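Local coordinates for membrane-associated lipoprotein (Ureaplasma parvum, PDB 3K63) that is of unknown function but is probably held at the cell membrane by a lipid anchor, this piece being its lipoprotein-associated type-17 domain, at residues I11-K14 with D15-F19; Y38-Y41 with Y42-I45; G68-G71 with S72-N76. All coordinates share one frame; numbering follows the deposited sequence.

Contact 1. Residues I11-K14 with D15-F19; sequences IRLK and DTFDF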
loop_
_atom_site.group_PDB
_atom_site.type_symbol
_atom_site.label_atom_id
_atom_site.label_comp_id
_atom_site.label_asym_id
_atom_site.label_seq_id
_atom_site.Cartn_x
_atom_site.Cartn_y
_atom_site.Cartn_z
ATOM N N ILE A 11 3.298 -9.753 -8.212
ATOM C CA ILE A 11 2.393 -8.706 -7.776
ATOM C C ILE A 11 3.198 -7.445 -7.503
ATOM O O ILE A 11 4.120 -7.454 -6.694
ATOM C CB ILE A 11 1.634 -9.124 -6.504
ATOM C CG1 ILE A 11 0.846 -10.413 -6.777
ATOM C CG2 ILE A 11 0.719 -8.004 -6.066
ATOM C CD1 ILE A 11 -0.022 -10.885 -5.627
ATOM N N ARG A 12 2.859 -6.370 -8.202
ATOM C CA ARG A 12 3.554 -5.100 -8.050
ATOM C C ARG A 12 2.578 -3.958 -8.291
ATOM O O ARG A 12 1.792 -3.983 -9.238
ATOM C CB ARG A 12 4.729 -5.033 -9.024
ATOM C CG ARG A 12 6.089 -5.189 -8.348
ATOM C CD ARG A 12 7.034 -6.069 -9.153
ATOM N NE ARG A 12 6.935 -7.483 -8.790
ATOM C CZ ARG A 12 7.349 -7.998 -7.632
ATOM N NH1 ARG A 12 7.891 -7.211 -6.713
ATOM N NH2 ARG A 12 7.233 -9.303 -7.397
ATOM N N LEU A 13 2.621 -2.963 -7.413
ATOM C CA LEU A 13 1.722 -1.826 -7.503
ATOM C C LEU A 13 1.899 -1.102 -8.831
ATOM O O LEU A 13 2.974 -1.121 -9.425
ATOM C CB LEU A 13 1.979 -0.867 -6.339
ATOM C CG LEU A 13 0.899 0.168 -6.016
ATOM C CD1 LEU A 13 -0.409 -0.522 -5.658
ATOM C CD2 LEU A 13 1.377 1.034 -4.862
ATOM N N LYS A 14 0.827 -0.477 -9.296
ATOM C CA LYS A 14 0.843 0.255 -10.549
ATOM C C LYS A 14 0.931 -0.668 -11.771
ATOM O O LYS A 14 0.816 -0.217 -12.913
ATOM C CB LYS A 14 1.987 1.280 -10.538
ATOM C CG LYS A 14 1.552 2.647 -9.990
ATOM C CD LYS A 14 2.700 3.635 -9.793
ATOM C CE LYS A 14 3.384 3.445 -8.445
ATOM N NZ LYS A 14 4.472 4.444 -8.216
ATOM N N ASP A 15 1.123 -1.960 -11.526
ATOM C CA ASP A 15 1.199 -2.943 -12.599
ATOM C C ASP A 15 -0.011 -3.862 -12.461
ATOM O O ASP A 15 -1.023 -3.694 -13.154
ATOM C CB ASP A 15 2.494 -3.757 -12.487
ATOM C CG ASP A 15 2.596 -4.855 -13.541
ATOM O OD1 ASP A 15 1.930 -4.742 -14.595
ATOM O OD2 ASP A 15 3.358 -5.826 -13.321
ATOM N N THR A 16 0.103 -4.819 -11.539
ATOM C CA THR A 16 -0.961 -5.776 -11.267
ATOM C C THR A 16 -2.203 -5.105 -10.711
ATOM O O THR A 16 -3.322 -5.495 -11.042
ATOM C CB THR A 16 -0.526 -6.815 -10.250
ATOM O OG1 THR A 16 0.787 -7.283 -10.583
ATOM C CG2 THR A 16 -1.511 -7.986 -10.252
ATOM N N PHE A 17 -2.012 -4.118 -9.845
ATOM C CA PHE A 17 -3.145 -3.418 -9.259
ATOM C C PHE A 17 -2.772 -2.036 -8.758
ATOM O O PHE A 17 -1.601 -1.668 -8.664
ATOM C CB PHE A 17 -3.720 -4.203 -8.076
ATOM C CG PHE A 17 -2.853 -4.158 -6.838
ATOM C CD1 PHE A 17 -1.614 -4.789 -6.820
ATOM C CD2 PHE A 17 -3.271 -3.472 -5.693
ATOM C CE1 PHE A 17 -0.800 -4.743 -5.688
ATOM C CE2 PHE A 17 -2.461 -3.420 -4.552
ATOM C CZ PHE A 17 -1.221 -4.061 -4.554
ATOM N N ASP A 18 -3.804 -1.284 -8.424
ATOM C CA ASP A 18 -3.652 0.041 -7.877
ATOM C C ASP A 18 -4.720 0.132 -6.805
ATOM O O ASP A 18 -5.649 -0.685 -6.769
ATOM C CB ASP A 18 -3.900 1.102 -8.942
ATOM C CG ASP A 18 -2.689 1.333 -9.832
ATOM O OD1 ASP A 18 -1.562 1.460 -9.297
ATOM O OD2 ASP A 18 -2.862 1.407 -11.073
ATOM N N PHE A 19 -4.582 1.101 -5.914
ATOM C CA PHE A 19 -5.573 1.274 -4.874
ATOM C C PHE A 19 -5.911 2.744 -4.804
ATOM O O PHE A 19 -5.162 3.605 -5.271
ATOM C CB PHE A 19 -5.058 0.796 -3.508
ATOM C CG PHE A 19 -3.902 1.593 -2.977
ATOM C CD1 PHE A 19 -2.593 1.137 -3.135
ATOM C CD2 PHE A 19 -4.115 2.800 -2.320
ATOM C CE1 PHE A 19 -1.512 1.869 -2.645
ATOM C CE2 PHE A 19 -3.047 3.548 -1.822
ATOM C CZ PHE A 19 -1.738 3.081 -1.984
#
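Leu13 lays its CD1 methyl over one face of the Phe17 ring, 3.9 Å from CD1 to the ring centroid and displaced toward the rim, a CH-pi contact between two side chains that slant across each other. At both residues the bond to CB points away from the opposite segment, and the first torsions bring the groups back: Leu13 CG stands opposite its own backbone N (chi1 -163°), while Phe17 CG is tucked between N and the carbonyl carbon (chi1 73°). The leucine fork also serves the ring two residues on. CD1 approaches Phe19 CD1 and CD2 approaches Phe19 CE1, each at 3.7 Å, with the two side chains nearly perpendicular. From Ile11 the CG2 branch slants in to 3.6 Å from Phe17 CE1.

What brings these groups together is a beta turn close to type II, with Leu13 and Lys14 in the middle and Lys14 at positive phi, just ahead of strand 17-21. Arg12 O is gripped twice, by Asp15 N at 3.1 Å and by Thr16 N at 3.0 Å. Lys14 N donates to Phe17 O (2.8 Å), and Thr16 turns OG1 back to accept from Arg12 N. The Asp15 carboxylate makes a salt bridge with Lys51 through OD1. Both rings pack on Ile47 of strand 45-49; on strand 56-64 Phe17 meets Ile58 and Phe19 meets Ile60.

Contact 2. Residues Y38-Y41 with Y42-I45; sequences YKNY and YQGI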
loop_
_atom_site.group_PDB
_atom_site.type_symbol
_atom_site.label_atom_id
_atom_site.label_comp_id
_atom_site.label_asym_id
_atom_site.label_seq_id
_atom_site.Cartn_x
_atom_site.Cartn_y
_atom_site.Cartn_z
ATOM N N TYR A 38 -1.592 6.139 6.060
ATOM C CA TYR A 38 -1.617 5.338 7.275
ATOM C C TYR A 38 -2.737 5.757 8.249
ATOM O O TYR A 38 -3.319 4.925 8.937
ATOM C CB TYR A 38 -0.271 5.483 7.971
ATOM C CG TYR A 38 -0.165 4.795 9.316
ATOM C CD1 TYR A 38 0.235 3.468 9.411
ATOM C CD2 TYR A 38 -0.447 5.480 10.489
ATOM C CE1 TYR A 38 0.357 2.842 10.650
ATOM C CE2 TYR A 38 -0.331 4.872 11.724
ATOM C CZ TYR A 38 0.071 3.551 11.805
ATOM O OH TYR A 38 0.184 2.925 13.037
ATOM N N LYS A 39 -3.035 7.054 8.295
ATOM C CA LYS A 39 -4.050 7.586 9.202
ATOM C C LYS A 39 -5.448 7.684 8.612
ATOM O O LYS A 39 -6.401 8.067 9.300
ATOM C CB LYS A 39 -3.609 8.972 9.700
ATOM C CG LYS A 39 -2.401 8.908 10.602
ATOM C CD LYS A 39 -1.939 10.257 11.096
ATOM C CE LYS A 39 -0.937 10.047 12.246
ATOM N NZ LYS A 39 -0.402 11.302 12.878
ATOM N N ASN A 40 -5.580 7.320 7.343
ATOM C CA ASN A 40 -6.875 7.434 6.701
ATOM C C ASN A 40 -7.394 6.238 5.956
ATOM O O ASN A 40 -8.459 6.328 5.373
ATOM C CB ASN A 40 -6.881 8.644 5.763
ATOM C CG ASN A 40 -6.723 9.939 6.509
ATOM O OD1 ASN A 40 -7.650 10.412 7.173
ATOM N ND2 ASN A 40 -5.536 10.511 6.430
ATOM N N TYR A 41 -6.680 5.121 5.968
ATOM C CA TYR A 41 -7.186 3.974 5.234
ATOM C C TYR A 41 -8.348 3.293 5.958
ATOM O O TYR A 41 -9.054 2.461 5.376
ATOM C CB TYR A 41 -6.053 2.984 4.923
ATOM C CG TYR A 41 -5.523 2.171 6.075
ATOM C CD1 TYR A 41 -6.148 0.998 6.464
ATOM C CD2 TYR A 41 -4.351 2.539 6.730
ATOM C CE1 TYR A 41 -5.613 0.195 7.477
ATOM C CE2 TYR A 41 -3.805 1.751 7.739
ATOM C CZ TYR A 41 -4.433 0.578 8.109
ATOM O OH TYR A 41 -3.872 -0.223 9.089
ATOM N N TYR A 42 -8.571 3.674 7.211
ATOM C CA TYR A 42 -9.652 3.096 7.993
ATOM C C TYR A 42 -10.982 3.530 7.373
ATOM O O TYR A 42 -12.036 2.978 7.685
ATOM C CB TYR A 42 -9.582 3.575 9.443
ATOM C CG TYR A 42 -10.013 5.013 9.630
ATOM C CD1 TYR A 42 -11.342 5.337 9.924
ATOM C CD2 TYR A 42 -9.110 6.054 9.441
ATOM C CE1 TYR A 42 -11.757 6.663 10.017
ATOM C CE2 TYR A 42 -9.513 7.385 9.532
ATOM C CZ TYR A 42 -10.840 7.682 9.816
ATOM O OH TYR A 42 -11.256 8.994 9.859
ATOM N N GLN A 43 -10.930 4.524 6.497
ATOM C CA GLN A 43 -12.128 4.999 5.829
ATOM C C GLN A 43 -12.477 4.131 4.637
ATOM O O GLN A 43 -13.577 4.216 4.118
ATOM C CB GLN A 43 -11.936 6.445 5.381
ATOM C CG GLN A 43 -12.016 7.438 6.521
ATOM C CD GLN A 43 -11.971 8.858 6.029
ATOM O OE1 GLN A 43 -12.810 9.273 5.221
ATOM N NE2 GLN A 43 -10.991 9.621 6.512
ATOM N N GLY A 44 -11.530 3.303 4.201
ATOM C CA GLY A 44 -11.789 2.427 3.073
ATOM C C GLY A 44 -10.717 2.420 2.006
ATOM O O GLY A 44 -10.055 3.426 1.738
ATOM N N ILE A 45 -10.543 1.258 1.399
ATOM C CA ILE A 45 -9.566 1.087 0.345
ATOM C C ILE A 45 -10.312 0.465 -0.827
ATOM O O ILE A 45 -11.020 -0.527 -0.663
ATOM C CB ILE A 45 -8.446 0.132 0.778
ATOM C CG1 ILE A 45 -7.723 0.695 2.003
ATOM C CG2 ILE A 45 -7.479 -0.064 -0.353
ATOM C CD1 ILE A 45 -6.842 -0.322 2.749
HETATM O O HOH W 1 -9.941 5.685 3.136
HETATM O O HOH W 2 -9.370 10.996 9.439
#
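Backbone bonds fold Tyr41 and Gly44 together: Gly44 N donates to Tyr41 O at 2.9 Å, and one residue earlier Gln43 N donates to Asn40 O at 3.3 Å. Both span three residues, as in a 3-10 turn, and both donors stand well above the carbonyl plane of their acceptor. The turn leads into Gly44, whose backbone (phi 132°) is one that suits glycine.

Two waters add a second set of polar links. One donates to Asn40 O and to Gly44 O (2.7 Å from the water oxygen), bridging the turn. The other lies between Asn40 OD1 and Tyr42 OH and donates to the amide oxygen, while Asn40 ND2 is held by Gln36 O.

The aromatic rings meet the chain in two ways. Tyr42 turns the edge of its ring to the Lys39 carbonyl, with CE2 3.2 Å from Lys39 O near the ring plane, and Gln43 CG rests over one of its faces, 3.5 Å above the plane. The nonpolar pair is Tyr41 and Ile45, side by side in the same direction, Tyr41 CD1 to Ile45 CD1 4.0 Å.

Tyr41 then reaches inward, its ring edge-to-face with Phe63 and its OH bonded to Asn62 of strand 56-64. Gly44 pairs through its backbone with Ala22, and Ile45 packs on Phe19, so the surface turn carries the chain from helix 34-40 into strand 45-49, which pairs antiparallel with 17-21.

Contact 3. Residues G68-G71 with S72-N76; sequences GDFG and SANKN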
loop_
_atom_site.group_PDB
_atom_site.type_symbol
_atom_site.label_atom_id
_atom_site.label_comp_id
_atom_site.label_asym_id
_atom_site.label_seq_id
_atom_site.Cartn_x
_atom_site.Cartn_y
_atom_site.Cartn_z
ATOM N N GLY A 68 8.515 1.467 11.230
ATOM C CA GLY A 68 7.744 1.626 12.447
ATOM C C GLY A 68 7.415 3.059 12.841
ATOM O O GLY A 68 6.674 3.261 13.807
ATOM N N ASP A 69 7.966 4.057 12.150
ATOM C CA ASP A 69 7.652 5.436 12.506
ATOM C C ASP A 69 7.543 6.318 11.261
ATOM O O ASP A 69 8.360 6.219 10.341
ATOM C CB ASP A 69 8.709 5.992 13.481
ATOM C CG ASP A 69 9.818 6.789 12.785
ATOM O OD1 ASP A 69 10.673 6.181 12.095
ATOM O OD2 ASP A 69 9.832 8.034 12.949
ATOM N N PHE A 70 6.530 7.182 11.253
ATOM C CA PHE A 70 6.233 8.088 10.137
ATOM C C PHE A 70 7.385 8.935 9.562
ATOM O O PHE A 70 7.525 9.030 8.341
ATOM C CB PHE A 70 5.089 9.025 10.534
ATOM C CG PHE A 70 5.534 10.252 11.294
ATOM C CD1 PHE A 70 5.716 10.217 12.674
ATOM C CD2 PHE A 70 5.747 11.454 10.620
ATOM C CE1 PHE A 70 6.097 11.365 13.369
ATOM C CE2 PHE A 70 6.127 12.606 11.305
ATOM C CZ PHE A 70 6.304 12.563 12.682
ATOM N N GLY A 71 8.197 9.561 10.413
ATOM C CA GLY A 71 9.282 10.381 9.887
ATOM C C GLY A 71 10.149 9.652 8.873
ATOM O O GLY A 71 10.476 10.177 7.805
ATOM N N SER A 72 10.505 8.419 9.215
ATOM C CA SER A 72 11.343 7.579 8.358
ATOM C C SER A 72 10.652 7.291 7.024
ATOM O O SER A 72 11.272 7.318 5.960
ATOM C CB SER A 72 11.650 6.261 9.079
ATOM O OG SER A 72 12.598 5.489 8.363
ATOM N N ALA A 73 9.357 7.020 7.101
ATOM C CA ALA A 73 8.560 6.728 5.924
ATOM C C ALA A 73 8.321 7.988 5.093
ATOM O O ALA A 73 8.421 7.955 3.866
ATOM C CB ALA A 73 7.236 6.111 6.348
ATOM N N ASN A 74 8.007 9.096 5.756
ATOM C CA ASN A 74 7.757 10.340 5.044
ATOM C C ASN A 74 8.996 10.833 4.292
ATOM O O ASN A 74 8.877 11.496 3.269
ATOM C CB ASN A 74 7.246 11.417 6.015
ATOM C CG ASN A 74 5.764 11.268 6.322
ATOM O OD1 ASN A 74 5.092 10.378 5.792
ATOM N ND2 ASN A 74 5.246 12.145 7.169
ATOM N N LYS A 75 10.183 10.502 4.795
ATOM C CA LYS A 75 11.427 10.913 4.141
ATOM C C LYS A 75 11.654 10.156 2.834
ATOM O O LYS A 75 12.103 10.742 1.849
ATOM C CB LYS A 75 12.629 10.702 5.070
ATOM C CG LYS A 75 12.857 11.826 6.079
ATOM C CD LYS A 75 13.875 11.429 7.134
ATOM C CE LYS A 75 13.681 12.247 8.402
ATOM N NZ LYS A 75 14.395 11.670 9.584
ATOM N N ASN A 76 11.336 8.860 2.830
ATOM C CA ASN A 76 11.509 8.009 1.645
ATOM C C ASN A 76 10.229 7.863 0.815
ATOM O O ASN A 76 10.230 7.175 -0.199
ATOM C CB ASN A 76 11.968 6.606 2.059
ATOM C CG ASN A 76 13.189 6.622 2.957
ATOM O OD1 ASN A 76 13.293 5.823 3.892
ATOM N ND2 ASN A 76 14.126 7.520 2.672
#
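Asn74 leans back over the carbonyl of Phe70, one turn earlier in helix 70-76. Its CB lies 3.3 Å from Phe70 O, with Gly71 O a little farther. With CG beside the backbone N (chi1 -80°), the side chain stays over that carbonyl, and CG is 3.5 Å from Phe70 O. At the tip the amide divides. OD1 still skirts the same oxygen, whereas ND2 comes to the edge of the Phe70 ring, near its plane and 3.6 Å from CD2. Ring and amide planes are 75° apart. ND2 is hydrogen-bonded to Ser35 OG and Gly109 O, which tie this tip to helix 34-40 and to the C-terminal loop.

The backbone here is the first turn of the helix. Asn74 N reaches Phe70 O at 2.6 Å in a nearly straight bond (169°), and Lys75 N reaches Gly71 O at 3.0 Å, with the lysine CG lying against that same oxygen. Asp69 is the N-cap residue; its O accepts weak bonds from Ser72 N and Ala73 N, and its OD1 sits 3.2 Å from Ser72 CB. Ser72 OG turns to Asp67.

Both polar atoms of the buried Asn74 amide are thus hydrogen-bonded elsewhere, while its meeting with Phe70 is contact at the ring's edge. The carboxylate of Asp69 beside the first turn is placed where its negative charge would probably favour the helix N-terminus.

From the N terminus, contact 1 closes a turn in the loop between helix 4-7 and strand 17-21. Contact 2 lies where helix 34-40 gives way to strand 45-49, the antiparallel partner of that first strand. Contact 3 winds the start of helix 70-76, in the connection between strands 56-64 and 79-87 of the three-stranded sheet. The three come in series; none nests within or crosses another. Contacts 1 and 2 touch where Phe19 CB meets Ile45 CG2 at 4.1 Å, although their centres are about 18 Å apart. Contact 3 touches neither, but Phe70, Ala73 and Asn74 lean on Pro34 and Ser35, the beginning of the helix whose far part contact 2 uses.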